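Local atomic coordinates of Dps family DNA-binding stress response protein (Thermosynechococcus elongatus, PDB entry 2C41), a protein that probably binds and oxidises iron as a member of the Dps branch of the ferritin-like proteins, and may also bind DNA in the stress response. Residues K30-L35 with L46-Q51. Sequence-based numbering, arbitrary orientation.
Sequences KKYHWL and LLFEEQ
His33 and Phe48 mark the closest backbone register between helical segments 30-35 and 46-51, their CA atoms 5.0 Å apart. The segment axes approach to 8.1 Å and run nearly antiparallel, at 159°. At this point Phe48 CB lies 3.6 Å from His33 N. On one side of this line packing is apolar: Tyr32 CB sits 3.5 Å from the centroid of the Phe48 ring and only 8° off its normal, a CH-pi contact over the face. The Tyr32 and Phe48 rings are oblique, neither stacked nor edge-to-face, and the Tyr32 hydroxyl is hydrogen-bonded to Glu101 on helix 95-122.

The other side is polar. Glu49 bends at its second torsion (chi2 73°), turning its carboxylate back across His33, where OE1 stands 3.4 Å above the centre of the imidazole face. That oxygen also approaches His33 NE2, but with too poor an angle for a hydrogen bond; His33 ND1 is hydrogen-bonded to the carbonyl O of His45, whose ring stacks on that of His33. Lys30 curls through bends at chi2 and chi3, placing NZ 2.8 Å from Glu49 OE1, on that oxygen's syn lone pair, a salt bridge supplemented by a water that donates to Glu49 OE2 at 2.6 Å and weakly accepts from Lys30 NZ.

The antiparallel pair belongs to the four-helix ferritin-like bundle; His33, with the stacked His45, lies at the interface where Glu64 of a neighbouring subunit packs on it and Asp60 of the same neighbouring subunit binds Lys30, a placement consistent with the intersubunit ferroxidase site of Dps proteins.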
loop_
_atom_site.group_PDB
_atom_site.type_symbol
_atom_site.label_atom_id
_atom_site.label_comp_id
_atom_site.label_asym_id
_atom_site.label_seq_id
_atom_site.Cartn_x
_atom_site.Cartn_y
_atom_site.Cartn_z
ATOM N N LYS C 30 -21.374 -20.468 0.354
ATOM C CA LYS C 30 -21.049 -20.420 1.771
ATOM C C LYS C 30 -21.282 -21.785 2.426
ATOM O O LYS C 30 -20.454 -22.239 3.220
ATOM C CB LYS C 30 -21.816 -19.303 2.488
ATOM C CG LYS C 30 -21.326 -17.884 2.146
ATOM C CD LYS C 30 -19.795 -17.725 2.233
ATOM C CE LYS C 30 -19.280 -17.873 3.669
ATOM N NZ LYS C 30 -17.982 -17.169 3.899
ATOM N N LYS C 31 -22.387 -22.446 2.073
ATOM C CA LYS C 31 -22.614 -23.809 2.553
ATOM C C LYS C 31 -21.433 -24.714 2.199
ATOM O O LYS C 31 -20.900 -25.408 3.070
ATOM C CB LYS C 31 -23.924 -24.384 2.013
ATOM C CG LYS C 31 -24.075 -25.877 2.249
ATOM C CD LYS C 31 -25.451 -26.341 1.833
ATOM C CE LYS C 31 -25.630 -27.841 2.090
ATOM N NZ LYS C 31 -26.920 -28.301 1.499
ATOM N N TYR C 32 -21.005 -24.690 0.936
ATOM C CA TYR C 32 -19.898 -25.539 0.504
ATOM C C TYR C 32 -18.611 -25.186 1.263
ATOM O O TYR C 32 -17.914 -26.069 1.753
ATOM C CB TYR C 32 -19.683 -25.475 -1.015
ATOM C CG TYR C 32 -20.950 -25.584 -1.850
ATOM C CD1 TYR C 32 -22.024 -26.397 -1.449
ATOM C CD2 TYR C 32 -21.059 -24.902 -3.060
ATOM C CE1 TYR C 32 -23.194 -26.498 -2.233
ATOM C CE2 TYR C 32 -22.209 -24.994 -3.844
ATOM C CZ TYR C 32 -23.267 -25.788 -3.428
ATOM O OH TYR C 32 -24.391 -25.860 -4.212
ATOM N N HIS C 33 -18.319 -23.895 1.355
ATOM C CA HIS C 33 -17.184 -23.383 2.126
ATOM C C HIS C 33 -17.196 -23.952 3.552
ATOM O O HIS C 33 -16.186 -24.470 4.024
ATOM C CB HIS C 33 -17.263 -21.849 2.135
ATOM C CG HIS C 33 -16.210 -21.163 2.944
ATOM N ND1 HIS C 33 -14.872 -21.181 2.604
ATOM C CD2 HIS C 33 -16.310 -20.374 4.039
ATOM C CE1 HIS C 33 -14.193 -20.452 3.472
ATOM N NE2 HIS C 33 -15.042 -19.953 4.353
ATOM N N TRP C 34 -18.348 -23.885 4.220
ATOM C CA TRP C 34 -18.428 -24.310 5.613
ATOM C C TRP C 34 -18.407 -25.824 5.802
ATOM O O TRP C 34 -17.825 -26.325 6.771
ATOM C CB TRP C 34 -19.688 -23.747 6.272
ATOM C CG TRP C 34 -19.717 -22.244 6.342
ATOM C CD1 TRP C 34 -18.654 -21.406 6.561
ATOM C CD2 TRP C 34 -20.869 -21.408 6.230
ATOM N NE1 TRP C 34 -19.077 -20.103 6.570
ATOM C CE2 TRP C 34 -20.431 -20.072 6.372
ATOM C CE3 TRP C 34 -22.234 -21.657 6.023
ATOM C CZ2 TRP C 34 -21.309 -18.981 6.310
ATOM C CZ3 TRP C 34 -23.108 -20.567 5.951
ATOM C CH2 TRP C 34 -22.639 -19.249 6.108
ATOM N N LEU C 35 -19.063 -26.537 4.891
ATOM C CA LEU C 35 -19.343 -27.957 5.085
ATOM C C LEU C 35 -18.406 -28.893 4.335
ATOM O O LEU C 35 -18.501 -30.108 4.476
ATOM C CB LEU C 35 -20.807 -28.273 4.747
ATOM C CG LEU C 35 -21.879 -27.527 5.558
ATOM C CD1 LEU C 35 -23.228 -28.182 5.359
ATOM C CD2 LEU C 35 -21.546 -27.449 7.058
ATOM N N LEU C 46 -10.955 -22.778 0.359
ATOM C CA LEU C 46 -10.547 -21.557 -0.346
ATOM C C LEU C 46 -11.277 -21.375 -1.675
ATOM O O LEU C 46 -11.750 -20.274 -1.966
ATOM C CB LEU C 46 -9.035 -21.545 -0.583
ATOM C CG LEU C 46 -8.243 -21.291 0.695
ATOM C CD1 LEU C 46 -6.747 -21.544 0.500
ATOM C CD2 LEU C 46 -8.517 -19.861 1.178
ATOM N N LEU C 47 -11.358 -22.441 -2.474
ATOM C CA LEU C 47 -12.062 -22.369 -3.755
ATOM C C LEU C 47 -13.476 -21.836 -3.587
ATOM O O LEU C 47 -13.891 -20.912 -4.295
ATOM C CB LEU C 47 -12.102 -23.732 -4.456
ATOM C CG LEU C 47 -12.891 -23.725 -5.772
ATOM C CD1 LEU C 47 -12.064 -23.157 -6.924
ATOM C CD2 LEU C 47 -13.368 -25.135 -6.078
ATOM N N PHE C 48 -14.212 -22.410 -2.641
ATOM C CA PHE C 48 -15.601 -22.025 -2.426
ATOM C C PHE C 48 -15.728 -20.578 -1.956
ATOM O O PHE C 48 -16.648 -19.880 -2.359
ATOM C CB PHE C 48 -16.288 -22.998 -1.466
ATOM C CG PHE C 48 -16.423 -24.402 -2.022
ATOM C CD1 PHE C 48 -16.091 -25.512 -1.248
ATOM C CD2 PHE C 48 -16.901 -24.601 -3.322
ATOM C CE1 PHE C 48 -16.219 -26.810 -1.765
ATOM C CE2 PHE C 48 -17.041 -25.892 -3.851
ATOM C CZ PHE C 48 -16.699 -26.997 -3.079
ATOM N N GLU C 49 -14.787 -20.130 -1.135
ATOM C CA GLU C 49 -14.781 -18.737 -0.693
ATOM C C GLU C 49 -14.457 -17.794 -1.852
ATOM O O GLU C 49 -15.091 -16.755 -2.010
ATOM C CB GLU C 49 -13.808 -18.544 0.477
ATOM C CG GLU C 49 -13.861 -17.142 1.081
ATOM C CD GLU C 49 -15.114 -16.858 1.922
ATOM O OE1 GLU C 49 -16.076 -17.660 1.953
ATOM O OE2 GLU C 49 -15.138 -15.792 2.563
ATOM N N GLU C 50 -13.481 -18.179 -2.677
ATOM C CA GLU C 50 -13.035 -17.335 -3.780
ATOM C C GLU C 50 -14.130 -17.160 -4.823
ATOM O O GLU C 50 -14.468 -16.032 -5.200
ATOM C CB GLU C 50 -11.768 -17.912 -4.406
ATOM C CG GLU C 50 -10.553 -17.751 -3.516
ATOM C CD GLU C 50 -9.404 -18.660 -3.903
ATOM O OE1 GLU C 50 -9.617 -19.642 -4.654
ATOM O OE2 GLU C 50 -8.288 -18.402 -3.423
ATOM N N GLN C 51 -14.711 -18.276 -5.258
ATOM C CA GLN C 51 -15.778 -18.213 -6.260
ATOM C C GLN C 51 -17.042 -17.608 -5.651
ATOM O O GLN C 51 -17.714 -16.792 -6.286
ATOM C CB GLN C 51 -15.986 -19.579 -6.932
ATOM C CG GLN C 51 -14.658 -20.101 -7.516
ATOM C CD GLN C 51 -14.786 -21.163 -8.604
ATOM O OE1 GLN C 51 -13.886 -21.302 -9.421
ATOM N NE2 GLN C 51 -15.876 -21.914 -8.613
HETATM O O HOH W 1 -16.488 -14.815 4.505
#